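Local coordinates for conserved lipoprotein, putative (Clostridium novyi, PDB 4L1N) that is of unknown function but is a putative lipoprotein, probably membrane-attached, whose DUF4652 domain belongs to the beta-propeller clan, at residues 65-70 / 79-84; 94-99 / 118-123; 185-190 / 197-202; 140-145 / 168-173. All blocks are in the same frame, centred on the assembly; numbering follows the deposited sequence.

Contact 1: residues 65-70 / 79-84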
# COMPACT_ATOMS: atom_id res chain seq x y z
N PHE A 65 -1.71 16.04 4.26
CA PHE A 65 -0.50 15.44 4.84
C PHE A 65 -0.28 14.06 4.20
O PHE A 65 -0.23 13.03 4.89
CB PHE A 65 -0.67 15.35 6.37
CG PHE A 65 0.57 15.10 7.18
CD1 PHE A 65 1.68 15.93 7.05
CD2 PHE A 65 0.61 14.08 8.12
CE1 PHE A 65 2.83 15.70 7.81
CE2 PHE A 65 1.76 13.86 8.88
CZ PHE A 65 2.86 14.68 8.73
N ALA A 66 -0.16 14.05 2.85
CA ALA A 66 -0.06 12.84 2.02
C ALA A 66 1.24 12.69 1.20
O ALA A 66 1.99 13.65 1.03
CB ALA A 66 -1.23 12.80 1.07
N THR A 67 1.45 11.47 0.64
CA THR A 67 2.55 11.16 -0.28
C THR A 67 2.17 11.79 -1.65
O THR A 67 1.02 12.18 -1.83
CB THR A 67 2.84 9.65 -0.36
OG1 THR A 67 1.78 8.94 -1.00
CG2 THR A 67 3.16 9.03 1.00
N LYS A 68 3.12 11.91 -2.58
CA LYS A 68 2.84 12.50 -3.90
C LYS A 68 1.88 11.62 -4.71
O LYS A 68 1.87 10.40 -4.55
CB LYS A 68 4.15 12.76 -4.68
CG LYS A 68 4.93 13.99 -4.20
CD LYS A 68 6.21 14.21 -5.00
CE LYS A 68 6.99 15.43 -4.55
NZ LYS A 68 7.77 15.18 -3.31
N TRP A 69 1.04 12.25 -5.55
CA TRP A 69 0.06 11.55 -6.38
C TRP A 69 0.72 10.74 -7.49
O TRP A 69 1.31 11.31 -8.41
CB TRP A 69 -0.91 12.56 -7.01
CG TRP A 69 -1.94 13.15 -6.11
CD1 TRP A 69 -1.99 14.43 -5.66
CD2 TRP A 69 -3.17 12.53 -5.69
NE1 TRP A 69 -3.16 14.65 -4.95
CE2 TRP A 69 -3.90 13.49 -4.96
CE3 TRP A 69 -3.72 11.24 -5.85
CZ2 TRP A 69 -5.12 13.20 -4.35
CZ3 TRP A 69 -4.95 10.97 -5.27
CH2 TRP A 69 -5.63 11.93 -4.53
N LYS A 70 0.64 9.40 -7.40
CA LYS A 70 1.15 8.50 -8.43
C LYS A 70 0.01 8.23 -9.38
O LYS A 70 -1.03 7.71 -8.98
CB LYS A 70 1.67 7.18 -7.81
CG LYS A 70 3.16 7.12 -7.53
CD LYS A 70 3.48 5.88 -6.67
CE LYS A 70 4.89 5.86 -6.14
NZ LYS A 70 4.94 5.31 -4.76
N ALA A 79 -3.49 8.07 -7.23
CA ALA A 79 -3.56 7.61 -5.85
C ALA A 79 -2.40 8.15 -5.01
O ALA A 79 -1.37 8.53 -5.57
CB ALA A 79 -3.57 6.09 -5.82
N CYS A 80 -2.58 8.18 -3.67
CA CYS A 80 -1.61 8.60 -2.65
C CYS A 80 -2.04 8.07 -1.27
O CYS A 80 -3.16 7.55 -1.15
CB CYS A 80 -1.44 10.12 -2.63
SG CYS A 80 -2.84 11.03 -1.91
N ILE A 81 -1.18 8.22 -0.24
CA ILE A 81 -1.48 7.82 1.14
C ILE A 81 -1.56 9.09 1.97
O ILE A 81 -0.52 9.73 2.18
CB ILE A 81 -0.46 6.80 1.75
CG1 ILE A 81 -0.36 5.51 0.93
CG2 ILE A 81 -0.78 6.51 3.23
CD1 ILE A 81 0.95 4.90 0.98
N GLU A 82 -2.77 9.44 2.46
CA GLU A 82 -3.04 10.61 3.30
C GLU A 82 -2.91 10.24 4.78
O GLU A 82 -3.38 9.18 5.19
CB GLU A 82 -4.43 11.19 2.97
CG GLU A 82 -5.04 12.17 3.98
CD GLU A 82 -4.40 13.53 4.20
OE1 GLU A 82 -3.30 13.77 3.65
OE2 GLU A 82 -4.99 14.36 4.93
N GLY A 83 -2.27 11.13 5.56
CA GLY A 83 -2.15 11.00 7.01
C GLY A 83 -0.81 10.66 7.60
O GLY A 83 -0.68 10.61 8.83
N LYS A 84 0.21 10.41 6.76
CA LYS A 84 1.52 10.00 7.26
C LYS A 84 2.70 10.84 6.70
O LYS A 84 3.86 10.46 6.87
CB LYS A 84 1.73 8.52 6.95
CG LYS A 84 0.88 7.55 7.75
CD LYS A 84 1.22 6.15 7.26
CE LYS A 84 1.58 5.18 8.35
NZ LYS A 84 2.93 5.38 8.92
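At one edge of the larger antiparallel sheet, the loop running from F65 to W69 is laid along strand 77-82 and the turn that follows it, and K70 pairs with A79 as a short edge strand begins. At the F65 end, E82 reaches past A66 and offers OE1, through the lone pair on the side of its other oxygen, to F65 N at 2.8 Å. F65 O in turn receives G83 N at 2.9 Å, and a single backbone bridge joins A66 to E82. In the middle, T67 uses both backbone and side chain: its N donates to I81 O at 3.0 Å, while OG1 accepts from I81 N at 3.1 Å. With chi1 at 69°, OG1 sits between the backbone N and the carbonyl carbon, which lets it accept from I81 N much as a backbone carbonyl would in regular pairing. At the K70 end, K70 and A79 form an antiparallel hydrogen-bonded pair, K70 N to A79 O at 2.9 Å and A79 N to K70 O at 3.0 Å. Between these points, C80 SG lies over one face of the six-membered ring of W69, 3.8 Å from its centroid, and also touches A66 CB. The small, polarisable thiol suits a place against the face of a broad indole, and the small methyl of A66 lets the loop come close. K99 of the next strand makes a cation-pi contact with the same indole. The register slips by one residue between A66 and K70, as expected of an irregular loop that docks on a sheet before joining it as an edge strand.

Contact 2: residues 94-99 / 118-123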
# COMPACT_ATOMS: atom_id res chain seq x y z
N GLY A 94 -2.80 5.53 7.92
CA GLY A 94 -2.96 6.27 6.67
C GLY A 94 -4.16 5.75 5.90
O GLY A 94 -4.64 4.64 6.17
N LYS A 95 -4.67 6.56 4.97
CA LYS A 95 -5.79 6.21 4.10
C LYS A 95 -5.35 6.27 2.63
O LYS A 95 -4.64 7.22 2.27
CB LYS A 95 -6.97 7.17 4.32
CG LYS A 95 -7.43 7.41 5.76
CD LYS A 95 -7.89 8.87 5.92
CE LYS A 95 -9.16 9.05 6.73
NZ LYS A 95 -9.83 10.37 6.45
N ILE A 96 -5.74 5.30 1.78
CA ILE A 96 -5.41 5.37 0.34
C ILE A 96 -6.45 6.27 -0.33
O ILE A 96 -7.64 5.93 -0.36
CB ILE A 96 -5.30 3.98 -0.37
CG1 ILE A 96 -4.30 3.04 0.32
CG2 ILE A 96 -4.94 4.17 -1.85
CD1 ILE A 96 -4.52 1.58 -0.03
N TYR A 97 -6.01 7.42 -0.85
CA TYR A 97 -6.85 8.40 -1.54
C TYR A 97 -6.78 8.15 -3.05
O TYR A 97 -5.69 8.05 -3.58
CB TYR A 97 -6.35 9.82 -1.21
CG TYR A 97 -7.09 10.52 -0.08
CD1 TYR A 97 -7.47 9.83 1.07
CD2 TYR A 97 -7.38 11.88 -0.15
CE1 TYR A 97 -8.13 10.47 2.11
CE2 TYR A 97 -8.04 12.53 0.89
CZ TYR A 97 -8.40 11.83 2.02
OH TYR A 97 -9.09 12.47 3.04
N ILE A 98 -7.94 7.94 -3.71
CA ILE A 98 -8.01 7.70 -5.17
C ILE A 98 -8.83 8.82 -5.84
O ILE A 98 -9.76 9.39 -5.25
CB ILE A 98 -8.52 6.27 -5.55
CG1 ILE A 98 -7.59 5.20 -4.97
CG2 ILE A 98 -8.60 6.07 -7.09
CD1 ILE A 98 -8.29 4.22 -4.34
N LYS A 99 -8.43 9.16 -7.07
CA LYS A 99 -9.00 10.22 -7.87
C LYS A 99 -9.27 9.74 -9.29
O LYS A 99 -8.35 9.24 -9.94
CB LYS A 99 -7.98 11.38 -7.90
CG LYS A 99 -8.53 12.79 -7.70
CD LYS A 99 -7.42 13.79 -7.28
CE LYS A 99 -6.24 13.92 -8.24
NZ LYS A 99 -5.22 14.89 -7.76
N ASN A 118 -2.85 -1.33 12.02
CA ASN A 118 -2.19 -1.46 10.71
C ASN A 118 -2.50 -0.31 9.78
O ASN A 118 -3.50 0.39 9.96
CB ASN A 118 -2.53 -2.77 10.04
CG ASN A 118 -1.78 -3.91 10.66
OD1 ASN A 118 -0.56 -3.86 10.84
ND2 ASN A 118 -2.48 -4.95 11.04
N THR A 119 -1.65 -0.14 8.76
CA THR A 119 -1.77 0.98 7.82
C THR A 119 -1.24 0.69 6.41
O THR A 119 -0.25 -0.03 6.28
CB THR A 119 -0.94 2.15 8.40
OG1 THR A 119 -1.11 3.30 7.60
CG2 THR A 119 0.57 1.84 8.50
N PRO A 120 -1.79 1.32 5.32
CA PRO A 120 -1.08 1.24 4.04
C PRO A 120 0.25 1.99 4.23
O PRO A 120 0.24 3.08 4.81
CB PRO A 120 -2.01 1.96 3.05
CG PRO A 120 -2.89 2.76 3.85
CD PRO A 120 -2.95 2.22 5.24
N LYS A 121 1.39 1.39 3.85
CA LYS A 121 2.70 2.02 4.04
C LYS A 121 3.33 2.44 2.70
O LYS A 121 4.02 3.47 2.66
CB LYS A 121 3.64 1.07 4.81
CG LYS A 121 5.02 1.62 5.14
CD LYS A 121 5.03 2.86 6.02
CE LYS A 121 6.00 2.73 7.15
NZ LYS A 121 5.50 3.46 8.35
N TYR A 122 3.15 1.64 1.63
CA TYR A 122 3.66 1.89 0.27
C TYR A 122 2.63 1.44 -0.74
O TYR A 122 2.05 0.36 -0.59
CB TYR A 122 5.03 1.21 0.00
CG TYR A 122 5.57 1.45 -1.40
CD1 TYR A 122 5.25 0.59 -2.45
CD2 TYR A 122 6.40 2.53 -1.67
CE1 TYR A 122 5.70 0.83 -3.75
CE2 TYR A 122 6.85 2.78 -2.97
CZ TYR A 122 6.50 1.93 -4.00
OH TYR A 122 6.94 2.18 -5.29
N ILE A 123 2.39 2.28 -1.76
CA ILE A 123 1.45 1.97 -2.82
C ILE A 123 2.07 2.32 -4.17
O ILE A 123 2.83 3.29 -4.30
CB ILE A 123 0.04 2.63 -2.65
CG1 ILE A 123 0.05 4.17 -2.88
CG2 ILE A 123 -0.65 2.24 -1.32
CD1 ILE A 123 -1.19 4.72 -3.35
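T119 turns OG1 anti to its backbone N (chi1 -175°), and I96 turns CG1 anti to its carbonyl carbon; these settings place the hydroxyl beside G94 and the CG1 branch against CB and CG of P120. T119 OG1 accepts a hydrogen bond from G94 N at 2.8 Å, and the approach is nearly straight at 164°. The same hydroxyl donates to P120 O at 3.1 Å, so both of its roles are used inside a buried site. A threonine suits the place because one small group can accept from the backbone of G94 and donate to the next carbonyl of its own strand. Beyond this polar end the contact is apolar. The proline ring lies beside the chain at G94, with CD close to G94 O, and I96 CG1 meets P120 CB at 3.7 Å as the two side chains cross obliquely. I96 and I123 then slide past each other in opposite directions, I96 CG2 lying 4.1 Å from I123 CD1. I96 also touches L131 and V133, whereas I123 rests on A79 and I81. The strands, 54° apart in direction, belong to one antiparallel sheet without being neighbours in it; side-chain contact without backbone pairing is consistent with a sheet that curls round, its apolar side chains inside.

Contact 3: residues 185-190 / 197-202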
# COMPACT_ATOMS: atom_id res chain seq x y z
N ILE A 185 12.62 -6.71 0.27
CA ILE A 185 12.36 -7.24 1.60
C ILE A 185 13.46 -6.74 2.52
O ILE A 185 14.61 -6.75 2.13
CB ILE A 185 12.28 -8.80 1.52
CG1 ILE A 185 11.25 -9.23 0.49
CG2 ILE A 185 11.99 -9.45 2.89
CD1 ILE A 185 11.59 -10.35 -0.24
N LEU A 186 13.10 -6.28 3.71
CA LEU A 186 14.05 -5.91 4.76
C LEU A 186 14.10 -7.08 5.78
O LEU A 186 13.09 -7.40 6.44
CB LEU A 186 13.65 -4.58 5.42
CG LEU A 186 14.42 -4.17 6.70
CD1 LEU A 186 15.75 -3.54 6.37
CD2 LEU A 186 13.57 -3.22 7.58
N VAL A 187 15.25 -7.78 5.82
CA VAL A 187 15.44 -8.91 6.72
C VAL A 187 16.23 -8.50 7.97
O VAL A 187 17.33 -8.00 7.85
CB VAL A 187 16.13 -10.09 6.03
CG1 VAL A 187 16.02 -11.33 6.90
CG2 VAL A 187 15.55 -10.33 4.64
N TYR A 188 15.66 -8.72 9.16
CA TYR A 188 16.30 -8.53 10.45
C TYR A 188 16.93 -9.88 10.82
O TYR A 188 16.33 -10.92 10.56
CB TYR A 188 15.30 -8.05 11.48
CG TYR A 188 14.90 -6.59 11.34
CD1 TYR A 188 15.74 -5.56 11.76
CD2 TYR A 188 13.62 -6.25 10.90
CE1 TYR A 188 15.34 -4.22 11.71
CE2 TYR A 188 13.21 -4.91 10.83
CZ TYR A 188 14.08 -3.90 11.22
OH TYR A 188 13.65 -2.59 11.16
N GLU A 189 18.16 -9.87 11.33
CA GLU A 189 18.89 -11.09 11.65
C GLU A 189 18.32 -11.83 12.85
O GLU A 189 18.32 -13.06 12.85
CB GLU A 189 20.39 -10.81 11.87
CG GLU A 189 21.14 -10.24 10.66
CD GLU A 189 20.96 -10.83 9.26
OE1 GLU A 189 21.02 -12.07 9.11
OE2 GLU A 189 20.79 -10.03 8.31
N ASP A 190 17.83 -11.10 13.86
CA ASP A 190 17.29 -11.68 15.08
C ASP A 190 16.25 -10.75 15.73
O ASP A 190 15.95 -9.68 15.19
CB ASP A 190 18.41 -12.03 16.08
CG ASP A 190 19.25 -10.87 16.53
OD1 ASP A 190 18.82 -9.72 16.37
OD2 ASP A 190 20.35 -11.11 17.04
N HIS A 197 19.49 -6.67 6.70
CA HIS A 197 19.94 -6.64 5.31
C HIS A 197 18.70 -6.53 4.39
O HIS A 197 17.59 -6.77 4.82
CB HIS A 197 20.85 -7.81 4.94
CG HIS A 197 20.17 -9.12 4.69
ND1 HIS A 197 20.10 -10.09 5.67
CD2 HIS A 197 19.65 -9.62 3.54
CE1 HIS A 197 19.51 -11.14 5.10
NE2 HIS A 197 19.20 -10.90 3.83
N GLU A 198 18.89 -6.17 3.12
CA GLU A 198 17.81 -6.07 2.14
C GLU A 198 17.96 -7.16 1.07
O GLU A 198 19.06 -7.65 0.81
CB GLU A 198 17.81 -4.68 1.50
CG GLU A 198 17.30 -3.63 2.46
CD GLU A 198 16.87 -2.29 1.88
OE1 GLU A 198 16.70 -2.18 0.64
OE2 GLU A 198 16.70 -1.34 2.68
N GLU A 199 16.84 -7.57 0.47
CA GLU A 199 16.75 -8.55 -0.62
C GLU A 199 15.90 -8.01 -1.76
O GLU A 199 15.03 -7.20 -1.51
CB GLU A 199 16.14 -9.89 -0.13
CG GLU A 199 17.02 -10.61 0.87
CD GLU A 199 16.53 -11.94 1.41
OE1 GLU A 199 15.31 -12.23 1.29
OE2 GLU A 199 17.35 -12.66 2.02
N THR A 200 16.15 -8.45 -2.99
CA THR A 200 15.30 -8.18 -4.16
C THR A 200 14.81 -9.51 -4.69
O THR A 200 15.63 -10.35 -5.03
CB THR A 200 15.98 -7.38 -5.26
OG1 THR A 200 16.74 -6.30 -4.72
CG2 THR A 200 15.01 -6.87 -6.26
N LYS A 201 13.49 -9.72 -4.75
CA LYS A 201 12.91 -10.96 -5.26
C LYS A 201 12.02 -10.62 -6.39
O LYS A 201 11.12 -9.80 -6.23
CB LYS A 201 12.13 -11.74 -4.17
CG LYS A 201 12.88 -12.05 -2.86
CD LYS A 201 14.10 -12.91 -3.05
CE LYS A 201 14.09 -14.13 -2.18
NZ LYS A 201 15.45 -14.37 -1.61
N THR A 202 12.25 -11.23 -7.54
CA THR A 202 11.43 -11.03 -8.71
C THR A 202 10.41 -12.14 -8.70
O THR A 202 10.78 -13.31 -8.65
CB THR A 202 12.33 -10.94 -9.96
OG1 THR A 202 13.16 -9.80 -9.78
CG2 THR A 202 11.56 -10.76 -11.25
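V187 and H197 pair through both backbone groups, V187 N giving to H197 O at 2.7 Å and H197 N to V187 O at 2.8 Å. Two residues back on one strand and two on along the other, I185 and E199 form the second hydrogen-bonded pair, with I185 N to E199 O at 3.0 Å and E199 N to I185 O at 2.9 Å. L186 and E198 make the non-hydrogen-bonded pair between them; L186 turns its backbone to Q170 on the neighbouring strand instead. On the face that carries V187, H197 and E199, both ring nitrogens of the histidine are satisfied. ND1 donates to E189 OE2 at 2.7 Å, almost straight at 172° and in the ring plane; E189 OE2 receives it on its syn lone pair, the side of the other carboxylate oxygen. NE2 donates to E199 OE2 at 3.1 Å, reaching it from above the carboxylate plane. Two acidic partners would be expected to favour a positively charged ring. They fix its rotation too, and V187 CB then lies over one face of it, 3.9 Å from the centroid, in a CH-pi contact. A branched valine suits this place: its CG2 also touches the E199 carboxylate carbon. K201 NZ adds a long ion pair to E199 OE1. Cross-strand side-chain bonds on one face of alternating backbone pairs are those of an antiparallel beta hairpin, here strands 180-188 and 196-204.

Contact 4: residues 140-145 / 168-173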
# COMPACT_ATOMS: atom_id res chain seq x y z
N GLY A 140 5.30 2.53 15.72
CA GLY A 140 6.59 1.89 15.95
C GLY A 140 7.66 2.27 14.96
O GLY A 140 7.35 2.77 13.87
N THR A 141 8.93 2.00 15.33
CA THR A 141 10.18 2.31 14.60
C THR A 141 10.72 1.13 13.75
O THR A 141 11.65 1.31 12.93
CB THR A 141 11.26 2.74 15.63
OG1 THR A 141 11.35 1.78 16.71
CG2 THR A 141 11.03 4.13 16.19
N VAL A 142 10.17 -0.06 13.96
CA VAL A 142 10.59 -1.29 13.31
C VAL A 142 9.70 -1.62 12.09
O VAL A 142 10.17 -2.20 11.10
CB VAL A 142 10.60 -2.40 14.38
CG1 VAL A 142 10.37 -3.80 13.79
CG2 VAL A 142 11.88 -2.33 15.21
N SER A 143 8.44 -1.18 12.15
CA SER A 143 7.34 -1.34 11.20
C SER A 143 7.52 -0.54 9.87
O SER A 143 6.67 0.27 9.50
CB SER A 143 6.06 -0.89 11.89
OG SER A 143 6.19 0.44 12.37
N GLN A 144 8.59 -0.80 9.13
CA GLN A 144 8.89 -0.13 7.86
C GLN A 144 8.17 -0.79 6.67
O GLN A 144 7.97 -0.15 5.63
CB GLN A 144 10.40 -0.11 7.58
CG GLN A 144 11.24 0.44 8.70
CD GLN A 144 12.71 0.50 8.34
OE1 GLN A 144 13.11 0.45 7.16
NE2 GLN A 144 13.55 0.64 9.37
N GLY A 145 7.85 -2.06 6.83
CA GLY A 145 7.16 -2.84 5.81
C GLY A 145 6.31 -3.93 6.37
O GLY A 145 6.09 -3.99 7.58
N LYS A 168 10.19 -10.80 10.80
CA LYS A 168 11.56 -10.30 10.73
C LYS A 168 11.95 -10.00 9.27
O LYS A 168 13.00 -9.42 9.02
CB LYS A 168 12.54 -11.33 11.33
CG LYS A 168 12.79 -11.17 12.83
CD LYS A 168 13.92 -12.10 13.32
CE LYS A 168 13.56 -13.57 13.40
NZ LYS A 168 12.57 -13.86 14.48
N LYS A 169 11.11 -10.42 8.33
CA LYS A 169 11.24 -10.26 6.88
C LYS A 169 10.04 -9.42 6.40
O LYS A 169 8.94 -9.95 6.24
CB LYS A 169 11.26 -11.65 6.20
CG LYS A 169 12.62 -12.32 6.15
CD LYS A 169 12.52 -13.80 6.51
CE LYS A 169 13.76 -14.61 6.17
NZ LYS A 169 13.86 -14.86 4.70
N GLN A 170 10.25 -8.12 6.19
CA GLN A 170 9.19 -7.20 5.80
C GLN A 170 9.32 -6.70 4.37
O GLN A 170 10.34 -6.11 4.06
CB GLN A 170 9.22 -5.96 6.71
CG GLN A 170 9.06 -6.23 8.18
CD GLN A 170 9.19 -5.00 9.04
OE1 GLN A 170 9.31 -3.86 8.57
NE2 GLN A 170 9.15 -5.20 10.35
N VAL A 171 8.25 -6.80 3.54
CA VAL A 171 8.22 -6.20 2.20
C VAL A 171 8.15 -4.68 2.42
O VAL A 171 7.28 -4.23 3.16
CB VAL A 171 7.06 -6.74 1.35
CG1 VAL A 171 6.97 -6.01 0.01
CG2 VAL A 171 7.16 -8.25 1.14
N VAL A 172 9.13 -3.91 1.90
CA VAL A 172 9.18 -2.46 2.12
C VAL A 172 8.58 -1.72 0.92
O VAL A 172 7.95 -0.67 1.13
CB VAL A 172 10.58 -1.88 2.52
CG1 VAL A 172 10.98 -2.30 3.92
CG2 VAL A 172 11.67 -2.24 1.53
N TYR A 173 8.75 -2.24 -0.31
CA TYR A 173 8.19 -1.68 -1.54
C TYR A 173 8.27 -2.69 -2.70
O TYR A 173 8.81 -3.78 -2.52
CB TYR A 173 8.86 -0.34 -1.92
CG TYR A 173 10.33 -0.42 -2.23
CD1 TYR A 173 10.79 -0.64 -3.53
CD2 TYR A 173 11.29 -0.15 -1.24
CE1 TYR A 173 12.15 -0.66 -3.83
CE2 TYR A 173 12.66 -0.21 -1.52
CZ TYR A 173 13.08 -0.42 -2.83
OH TYR A 173 14.43 -0.43 -3.14
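Q170 sends its amide into the loop 140-145 and engages it with both ends. OE1 accepts from G145 N at 2.9 Å, and a weak bond from Q144 N reaches the same oxygen at 3.2 Å with an angle of 124°. NE2 donates to V142 O at 3.3 Å, approaching from above the plane of that carbonyl. V142 O also accepts Q144 N at 2.9 Å, from the opposite face of its plane, which closes the inverse gamma turn centred on S143. The carbonyl is thus gripped twice, once by the turn and once by the glutamine, and bonds at both ends of the amide are consistent with this orientation. A glutamine suits this role, since one flat group offers donor and acceptor together, and its chain, extended beyond CG (chi2 176°), carries that group from the strand into the turn. Packing surrounds the bonds. V142 CG1 lies 3.9 Å from Q170 NE2, the two side chains crossing at about a right angle. Q170 CB rests on the backbone of G145, 3.6 Å from G145 C. A side chain at G145 would point at the strand; glycine, having none, lets the two backbones come near, and G145 CA makes a CH-O contact to V171 O. Q170 itself pairs through its backbone with L186 of the next strand. The arrangement is that of an inverse gamma turn in an inter-strand loop, bridged to a neighbouring strand by a glutamine side chain.

Along the chain the order is contact 1, contact 2, contact 4, contact 3. Contacts 1 and 2 lie in the larger sheet, centres about 7 Å apart, and meet where strand 77-82 pairs with strand 95-100. Contact 2 adds strand 118-125, outermost at the other end of that sheet; its I123 O accepts from K70 NZ, at the 70-71 edge, consistent with the two sheet edges coming together. Contacts 3 and 4, centres about 10 Å apart, meet in the three-stranded sheet through the paired strands 169-177 and 180-188. Contact 4 touches contact 2 at K121 and Y122. Contacts 1 and 3, centres about 25 Å apart, belong to different sheets; contact 4 is one of the places where these meet.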